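Local coordinates for phosphatidylglycerol lysyltransferase C-terminal domain-containing protein (Bacteroides thetaiotaomicron, PDB 2HQY) that is of unknown function but binds coenzyme A and is probably an acyltransferase-like relative of the phosphatidylglycerol lysyltransferases, at residues R24-D28 / Y263-E268; D122-L126 / K279-Q283. One frame throughout, in Å; residues are numbered along the deposited sequence.

Interaction 1: residues R24-D28 / Y263-E268; sequences RRNCD and YINREE
The loop between helices 12-19 and 31-36, here R24-D28 entering a 3-10 segment at C27-D28, packs by side chains and one backbone carbonyl on strand 263-265, which pairs with strands 122-126 and 230-238 in the mixed sheet. The two segments run 35° apart, and their backbones come closest at C27 and E267, CA to CA 6.1 Å. Y263 is extended (phi/psi -113/146), and its m rotamer presents one ring face to R25. The R25 guanidinium makes a cation-pi contact there, CZ 4.7 Å from the ring centroid and 4° off its normal. N265 has chi1 t and points its amide at the loop: ND2 donates to R25 O (2.8 Å), and D122 also accepts from ND2. OD1 of N265 turns back to take the backbone N of E267 (2.8 Å), closing an Asx turn over R266, which points away. E267 then takes a positive phi (72/-156), and its OE2 comes 3.4 Å from C27 CB while hydrogen-bonding H234 and N33; this side chain is about 8 Å from bound coenzyme A. E268 brings OE1 4.0 Å from C27 SG. Its OE2 sits 4.4 Å from D28 OD2, and one water donates to both, 2.7 Å from E268 OE2 and 2.8 Å from D28 OD2. K290 forms a salt bridge with E268, so the like-charged carboxylates are held close by a shared water and a nearby lysine.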
ATOM      1  N   ARG A  24     -22.320   2.597  13.575  1.00 21.48           N
ATOM      2  CA  ARG A  24     -21.688   3.294  12.455  1.00 21.33           C
ATOM      3  C   ARG A  24     -21.997   2.605  11.133  1.00 20.09           C
ATOM      4  O   ARG A  24     -21.759   1.420  10.990  1.00 19.70           O
ATOM      5  CB  ARG A  24     -20.179   3.342  12.695  1.00 22.55           C
ATOM      6  CG  ARG A  24     -19.850   3.895  14.077  1.00 25.24           C
ATOM      7  CD  ARG A  24     -19.813   5.408  14.070  1.00 29.22           C
ATOM      8  NE  ARG A  24     -18.563   5.813  13.456  1.00 32.21           N
ATOM      9  CZ  ARG A  24     -17.432   6.045  14.118  1.00 31.38           C
ATOM     10  NH1 ARG A  24     -16.349   6.369  13.428  1.00 30.39           N
ATOM     11  NH2 ARG A  24     -17.384   5.968  15.456  1.00 29.75           N
ATOM     12  N   ARG A  25     -22.520   3.359  10.169  1.00 18.99           N
ATOM     13  CA  ARG A  25     -22.929   2.782   8.894  1.00 18.41           C
ATOM     14  C   ARG A  25     -22.051   3.206   7.712  1.00 18.65           C
ATOM     15  O   ARG A  25     -22.294   2.811   6.571  1.00 18.22           O
ATOM     16  CB  ARG A  25     -24.394   3.111   8.629  1.00 19.02           C
ATOM     17  CG  ARG A  25     -25.305   2.588   9.719  1.00 19.60           C
ATOM     18  CD  ARG A  25     -26.757   2.778   9.357  1.00 21.25           C
ATOM     19  NE  ARG A  25     -27.133   4.186   9.245  1.00 22.16           N
ATOM     20  CZ  ARG A  25     -28.315   4.613   8.791  1.00 24.76           C
ATOM     21  NH1 ARG A  25     -29.236   3.747   8.380  1.00 23.95           N
ATOM     22  NH2 ARG A  25     -28.575   5.914   8.729  1.00 23.74           N
ATOM     23  N   ASN A  26     -21.028   4.011   7.968  1.00 18.41           N
ATOM     24  CA  ASN A  26     -20.275   4.518   6.825  1.00 18.79           C
ATOM     25  C   ASN A  26     -19.336   3.482   6.198  1.00 16.88           C
ATOM     26  O   ASN A  26     -18.729   2.641   6.906  1.00 15.59           O
ATOM     27  CB  ASN A  26     -19.602   5.839   7.120  1.00 21.13           C
ATOM     28  CG  ASN A  26     -18.511   5.706   8.094  1.00 24.10           C
ATOM     29  OD1 ASN A  26     -18.742   5.370   9.252  1.00 31.01           O
ATOM     30  ND2 ASN A  26     -17.298   6.031   7.659  1.00 29.89           N
ATOM     31  N   CYS A  27     -19.263   3.524   4.870  1.00 16.02           N
ATOM     32  CA  CYS A  27     -18.617   2.463   4.099  1.00 16.71           C
ATOM     33  C   CYS A  27     -17.144   2.396   4.404  1.00 16.33           C
ATOM     34  O   CYS A  27     -16.516   1.362   4.181  1.00 16.15           O
ATOM     35  CB  CYS A  27     -18.831   2.664   2.584  1.00 17.74           C
ATOM     36  SG  CYS A  27     -18.036   4.119   1.878  1.00 18.78           S
ATOM     37  N   ASP A  28     -16.576   3.496   4.903  1.00 16.71           N
ATOM     38  CA  ASP A  28     -15.137   3.486   5.211  1.00 17.81           C
ATOM     39  C   ASP A  28     -14.784   2.533   6.347  1.00 17.06           C
ATOM     40  O   ASP A  28     -13.601   2.270   6.578  1.00 17.48           O
ATOM     41  CB  ASP A  28     -14.622   4.888   5.486  1.00 18.97           C
ATOM     42  CG  ASP A  28     -14.651   5.756   4.225  1.00 24.60           C
ATOM     43  OD1 ASP A  28     -14.442   5.200   3.113  1.00 32.16           O
ATOM     44  OD2 ASP A  28     -14.878   6.963   4.331  1.00 29.01           O
ATOM     45  N   TYR A 263     -30.140  -2.255   5.884  1.00 17.44           N
ATOM     46  CA  TYR A 263     -29.650  -1.152   5.070  1.00 17.59           C
ATOM     47  C   TYR A 263     -28.580  -1.627   4.112  1.00 16.68           C
ATOM     48  O   TYR A 263     -27.789  -2.512   4.441  1.00 17.20           O
ATOM     49  CB  TYR A 263     -29.066  -0.048   5.946  1.00 17.96           C
ATOM     50  CG  TYR A 263     -30.076   0.473   6.917  1.00 19.33           C
ATOM     51  CD1 TYR A 263     -31.132   1.249   6.473  1.00 19.50           C
ATOM     52  CD2 TYR A 263     -29.998   0.153   8.265  1.00 19.30           C
ATOM     53  CE1 TYR A 263     -32.107   1.715   7.362  1.00 21.86           C
ATOM     54  CE2 TYR A 263     -30.962   0.618   9.167  1.00 20.84           C
ATOM     55  CZ  TYR A 263     -32.002   1.400   8.697  1.00 19.74           C
ATOM     56  OH  TYR A 263     -32.956   1.879   9.566  1.00 22.47           O
ATOM     57  N   ILE A 264     -28.559  -1.020   2.930  1.00 16.53           N
ATOM     58  CA  ILE A 264     -27.487  -1.305   1.963  1.00 16.44           C
ATOM     59  C   ILE A 264     -26.787   0.028   1.697  1.00 16.30           C
ATOM     60  O   ILE A 264     -27.429   1.002   1.316  1.00 16.96           O
ATOM     61  CB  ILE A 264     -27.999  -1.899   0.629  1.00 15.40           C
ATOM     62  CG1 ILE A 264     -28.685  -3.257   0.827  1.00 17.05           C
ATOM     63  CG2 ILE A 264     -26.792  -2.048  -0.346  1.00 15.24           C
ATOM     64  CD1 ILE A 264     -29.313  -3.816  -0.474  1.00 18.07           C
ATOM     65  N   ASN A 265     -25.483   0.084   1.956  1.00 16.04           N
ATOM     66  CA  ASN A 265     -24.697   1.285   1.705  1.00 15.94           C
ATOM     67  C   ASN A 265     -23.953   1.101   0.361  1.00 15.76           C
ATOM     68  O   ASN A 265     -23.064   0.230   0.232  1.00 15.89           O
ATOM     69  CB  ASN A 265     -23.713   1.507   2.872  1.00 16.07           C
ATOM     70  CG  ASN A 265     -22.886   2.794   2.732  1.00 17.30           C
ATOM     71  OD1 ASN A 265     -22.576   3.242   1.622  1.00 16.79           O
ATOM     72  ND2 ASN A 265     -22.507   3.380   3.874  1.00 15.50           N
ATOM     73  N   ARG A 266     -24.325   1.897  -0.639  1.00 16.05           N
ATOM     74  CA  ARG A 266     -23.684   1.825  -1.978  1.00 16.58           C
ATOM     75  C   ARG A 266     -22.682   2.960  -2.220  1.00 16.23           C
ATOM     76  O   ARG A 266     -22.356   3.284  -3.365  1.00 17.15           O
ATOM     77  CB  ARG A 266     -24.746   1.749  -3.093  1.00 16.13           C
ATOM     78  CG  ARG A 266     -25.627   0.497  -2.963  1.00 17.13           C
ATOM     79  CD  ARG A 266     -26.760   0.409  -3.986  1.00 18.55           C
ATOM     80  NE  ARG A 266     -26.246   0.515  -5.347  1.00 16.86           N
ATOM     81  CZ  ARG A 266     -25.747  -0.476  -6.074  1.00 21.34           C
ATOM     82  NH1 ARG A 266     -25.697  -1.726  -5.618  1.00 21.92           N
ATOM     83  NH2 ARG A 266     -25.300  -0.186  -7.288  1.00 23.63           N
ATOM     84  N   GLU A 267     -22.201   3.562  -1.136  1.00 16.07           N
ATOM     85  CA  GLU A 267     -21.040   4.469  -1.168  1.00 16.45           C
ATOM     86  C   GLU A 267     -21.335   5.825  -1.828  1.00 17.32           C
ATOM     87  O   GLU A 267     -22.484   6.275  -1.852  1.00 16.99           O
ATOM     88  CB  GLU A 267     -19.763   3.750  -1.706  1.00 16.99           C
ATOM     89  CG  GLU A 267     -19.648   2.336  -1.089  1.00 15.92           C
ATOM     90  CD  GLU A 267     -18.244   1.721  -1.109  1.00 16.27           C
ATOM     91  OE1 GLU A 267     -17.415   2.082  -1.967  1.00 19.11           O
ATOM     92  OE2 GLU A 267     -17.970   0.868  -0.226  1.00 19.66           O
ATOM     93  N   GLU A 268     -20.302   6.479  -2.344  1.00 18.12           N
ATOM     94  CA  GLU A 268     -20.386   7.921  -2.628  1.00 18.57           C
ATOM     95  C   GLU A 268     -20.551   8.219  -4.108  1.00 19.25           C
ATOM     96  O   GLU A 268     -20.271   7.359  -4.946  1.00 18.07           O
ATOM     97  CB  GLU A 268     -19.121   8.599  -2.108  1.00 19.74           C
ATOM     98  CG  GLU A 268     -18.849   8.316  -0.654  1.00 22.56           C
ATOM     99  CD  GLU A 268     -17.621   7.492  -0.422  1.00 30.17           C
ATOM    100  OE1 GLU A 268     -17.383   6.525  -1.198  1.00 31.51           O
ATOM    101  OE2 GLU A 268     -16.899   7.818   0.557  1.00 33.13           O
TER
HETATM  102  O   HOH W   1     -14.912   8.691   2.124  1.00 38.43           O

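Interaction 2: residues D122-L126 / K279-Q283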
ATOM      1  N   ASP A 122     -22.423   9.053   1.841  1.00 18.26           N
ATOM      2  CA  ASP A 122     -22.805   7.692   1.438  1.00 17.43           C
ATOM      3  C   ASP A 122     -24.294   7.635   1.150  1.00 17.79           C
ATOM      4  O   ASP A 122     -25.115   8.234   1.865  1.00 18.30           O
ATOM      5  CB  ASP A 122     -22.540   6.663   2.535  1.00 17.54           C
ATOM      6  CG  ASP A 122     -21.081   6.315   2.707  1.00 17.19           C
ATOM      7  OD1 ASP A 122     -20.229   6.641   1.846  1.00 19.21           O
ATOM      8  OD2 ASP A 122     -20.798   5.671   3.733  1.00 18.42           O
ATOM      9  N   TYR A 123     -24.637   6.884   0.117  1.00 16.83           N
ATOM     10  CA  TYR A 123     -26.021   6.602  -0.211  1.00 16.78           C
ATOM     11  C   TYR A 123     -26.446   5.313   0.506  1.00 16.93           C
ATOM     12  O   TYR A 123     -25.841   4.248   0.300  1.00 16.18           O
ATOM     13  CB  TYR A 123     -26.145   6.415  -1.724  1.00 17.20           C
ATOM     14  CG  TYR A 123     -26.111   7.709  -2.485  1.00 18.72           C
ATOM     15  CD1 TYR A 123     -27.292   8.282  -2.963  1.00 18.34           C
ATOM     16  CD2 TYR A 123     -24.895   8.375  -2.704  1.00 17.38           C
ATOM     17  CE1 TYR A 123     -27.278   9.482  -3.659  1.00 18.75           C
ATOM     18  CE2 TYR A 123     -24.852   9.571  -3.396  1.00 17.95           C
ATOM     19  CZ  TYR A 123     -26.055  10.123  -3.871  1.00 17.70           C
ATOM     20  OH  TYR A 123     -26.028  11.315  -4.540  1.00 17.05           O
ATOM     21  N   ILE A 124     -27.483   5.422   1.331  1.00 16.67           N
ATOM     22  CA  ILE A 124     -28.016   4.298   2.111  1.00 18.15           C
ATOM     23  C   ILE A 124     -29.467   3.988   1.673  1.00 17.67           C
ATOM     24  O   ILE A 124     -30.300   4.887   1.538  1.00 17.27           O
ATOM     25  CB  ILE A 124     -27.883   4.573   3.641  1.00 19.34           C
ATOM     26  CG1 ILE A 124     -26.379   4.734   3.975  1.00 22.02           C
ATOM     27  CG2 ILE A 124     -28.582   3.463   4.477  1.00 19.07           C
ATOM     28  CD1 ILE A 124     -25.990   4.520   5.415  1.00 25.76           C
ATOM     29  N   TYR A 125     -29.715   2.719   1.396  1.00 16.96           N
ATOM     30  CA  TYR A 125     -30.989   2.226   0.874  1.00 17.39           C
ATOM     31  C   TYR A 125     -31.521   1.118   1.779  1.00 17.27           C
ATOM     32  O   TYR A 125     -30.755   0.502   2.524  1.00 17.78           O
ATOM     33  CB  TYR A 125     -30.746   1.624  -0.512  1.00 16.71           C
ATOM     34  CG  TYR A 125     -30.097   2.565  -1.504  1.00 16.87           C
ATOM     35  CD1 TYR A 125     -30.871   3.382  -2.343  1.00 16.50           C
ATOM     36  CD2 TYR A 125     -28.708   2.623  -1.611  1.00 16.29           C
ATOM     37  CE1 TYR A 125     -30.258   4.241  -3.262  1.00 15.53           C
ATOM     38  CE2 TYR A 125     -28.089   3.470  -2.498  1.00 16.14           C
ATOM     39  CZ  TYR A 125     -28.850   4.258  -3.321  1.00 15.81           C
ATOM     40  OH  TYR A 125     -28.177   5.048  -4.198  1.00 16.07           O
ATOM     41  N   LEU A 126     -32.826   0.874   1.728  1.00 17.51           N
ATOM     42  CA  LEU A 126     -33.413  -0.302   2.379  1.00 17.31           C
ATOM     43  C   LEU A 126     -33.120  -1.512   1.514  1.00 16.67           C
ATOM     44  O   LEU A 126     -33.374  -1.493   0.311  1.00 17.52           O
ATOM     45  CB  LEU A 126     -34.923  -0.165   2.515  1.00 16.72           C
ATOM     46  CG  LEU A 126     -35.424   0.944   3.460  1.00 17.89           C
ATOM     47  CD1 LEU A 126     -36.945   1.132   3.400  1.00 19.80           C
ATOM     48  CD2 LEU A 126     -34.939   0.683   4.897  1.00 19.62           C
ATOM     49  N   LYS A 279     -27.288   7.118  -8.388  1.00 18.59           N
ATOM     50  CA  LYS A 279     -27.489   6.732  -6.994  1.00 18.13           C
ATOM     51  C   LYS A 279     -28.787   7.341  -6.420  1.00 17.88           C
ATOM     52  O   LYS A 279     -29.510   6.673  -5.670  1.00 16.91           O
ATOM     53  CB  LYS A 279     -26.249   7.064  -6.149  1.00 17.57           C
ATOM     54  CG  LYS A 279     -25.025   6.203  -6.576  1.00 18.90           C
ATOM     55  CD  LYS A 279     -23.837   6.224  -5.624  1.00 19.63           C
ATOM     56  CE  LYS A 279     -22.840   5.123  -6.095  1.00 21.64           C
ATOM     57  NZ  LYS A 279     -21.480   5.107  -5.477  1.00 23.90           N
ATOM     58  N   LEU A 280     -29.099   8.589  -6.794  1.00 17.05           N
ATOM     59  CA  LEU A 280     -30.395   9.158  -6.399  1.00 17.51           C
ATOM     60  C   LEU A 280     -31.592   8.385  -6.980  1.00 17.98           C
ATOM     61  O   LEU A 280     -32.647   8.312  -6.340  1.00 18.73           O
ATOM     62  CB  LEU A 280     -30.499  10.638  -6.794  1.00 17.31           C
ATOM     63  CG  LEU A 280     -29.667  11.615  -5.975  1.00 18.73           C
ATOM     64  CD1 LEU A 280     -29.613  12.985  -6.686  1.00 19.65           C
ATOM     65  CD2 LEU A 280     -30.206  11.757  -4.543  1.00 19.63           C
ATOM     66  N   SER A 281     -31.433   7.843  -8.186  1.00 18.05           N
ATOM     67  CA  SER A 281     -32.529   7.167  -8.918  1.00 19.08           C
ATOM     68  C   SER A 281     -32.991   5.894  -8.206  1.00 19.47           C
ATOM     69  O   SER A 281     -34.106   5.420  -8.450  1.00 19.70           O
ATOM     70  CB  SER A 281     -32.148   6.831 -10.379  1.00 18.66           C
ATOM     71  OG  SER A 281     -31.239   5.716 -10.481  1.00 20.03           O
ATOM     72  N   TYR A 282     -32.128   5.322  -7.356  1.00 19.01           N
ATOM     73  CA  TYR A 282     -32.500   4.125  -6.587  1.00 19.26           C
ATOM     74  C   TYR A 282     -33.143   4.478  -5.231  1.00 19.32           C
ATOM     75  O   TYR A 282     -33.377   3.599  -4.404  1.00 19.24           O
ATOM     76  CB  TYR A 282     -31.286   3.206  -6.396  1.00 19.29           C
ATOM     77  CG  TYR A 282     -31.142   2.181  -7.502  1.00 19.97           C
ATOM     78  CD1 TYR A 282     -30.201   2.346  -8.521  1.00 19.74           C
ATOM     79  CD2 TYR A 282     -31.972   1.052  -7.546  1.00 19.82           C
ATOM     80  CE1 TYR A 282     -30.071   1.395  -9.552  1.00 18.41           C
ATOM     81  CE2 TYR A 282     -31.860   0.099  -8.571  1.00 18.69           C
ATOM     82  CZ  TYR A 282     -30.916   0.270  -9.572  1.00 18.16           C
ATOM     83  OH  TYR A 282     -30.813  -0.671 -10.581  1.00 18.94           O
ATOM     84  N   GLN A 283     -33.396   5.765  -4.999  1.00 19.53           N
ATOM     85  CA  GLN A 283     -34.258   6.221  -3.893  1.00 19.81           C
ATOM     86  C   GLN A 283     -33.703   5.901  -2.506  1.00 20.00           C
ATOM     87  O   GLN A 283     -34.331   5.143  -1.752  1.00 20.05           O
ATOM     88  CB  GLN A 283     -35.665   5.598  -3.995  1.00 19.99           C
ATOM     89  CG  GLN A 283     -36.313   5.582  -5.363  1.00 21.77           C
ATOM     90  CD  GLN A 283     -36.559   6.976  -5.900  1.00 24.74           C
ATOM     91  OE1 GLN A 283     -37.016   7.862  -5.176  1.00 26.26           O
ATOM     92  NE2 GLN A 283     -36.249   7.182  -7.178  1.00 26.36           N
TER
HETATM   93  O   HOH W   2     -34.178   2.652  -0.280  1.00 25.27           O
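D122 turns its side chain away from the helix, to a salt bridge with K290 and hydrogen bonds from N265 and C27. Y123 is the first residue to face K279-Q283. Its ring lies flat against K279, whose CB sits 3.5 Å from the ring centroid and 9° off the normal, a CH-pi contact, and CE1 of Y123 packs 3.8 Å from L280 CD2. The Y123 hydroxyl bonds to D269 and R118, while the K279 amine leaves the contact for the carbonyls of R266 and E268. I124 points to the other face, beside side chains of its neighbouring strands 263-265 and 286-295, as the alternation of a beta strand requires. This is helix-on-sheet packing: helix 273-281 rests on the face carrying the two tyrosines, consistent with the acetyltransferase-like fold expected of this family. Y125 reaches the backbone of the helix, its OH donating to K279 O at 2.6 Å. Further along, Y125 CE1 meets Y282 CB at 3.5 Å, while the Y282 ring makes a cation-pi contact with K141. At L126, the N-cap of the following helix, a water bridges the segments, accepting from L126 N (3.0 Å) and donating to Q283 O (2.9 Å).

The centres of interactions 1 and 2 are 10 Å apart, and both reach one mixed sheet, each through one of its strands, 263-265 and 122-126, which are antiparallel neighbours. In chain order the segments alternate: 24-28, 122-126, 263-268, 279-283. Helix 273-281 is the next element after strand 263-265 and returns to pack on strand 122-126. Two hydrogen bonds probably join the contacts, I264 N to Y125 O (2.7 Å) and K279 NZ to E268 O (2.6 Å). The side chains of K279 and E267 are about 7 and 8 Å from the bound coenzyme A; the two interactions thus join an early loop, two neighbouring strands and a late helix close to the coenzyme A site.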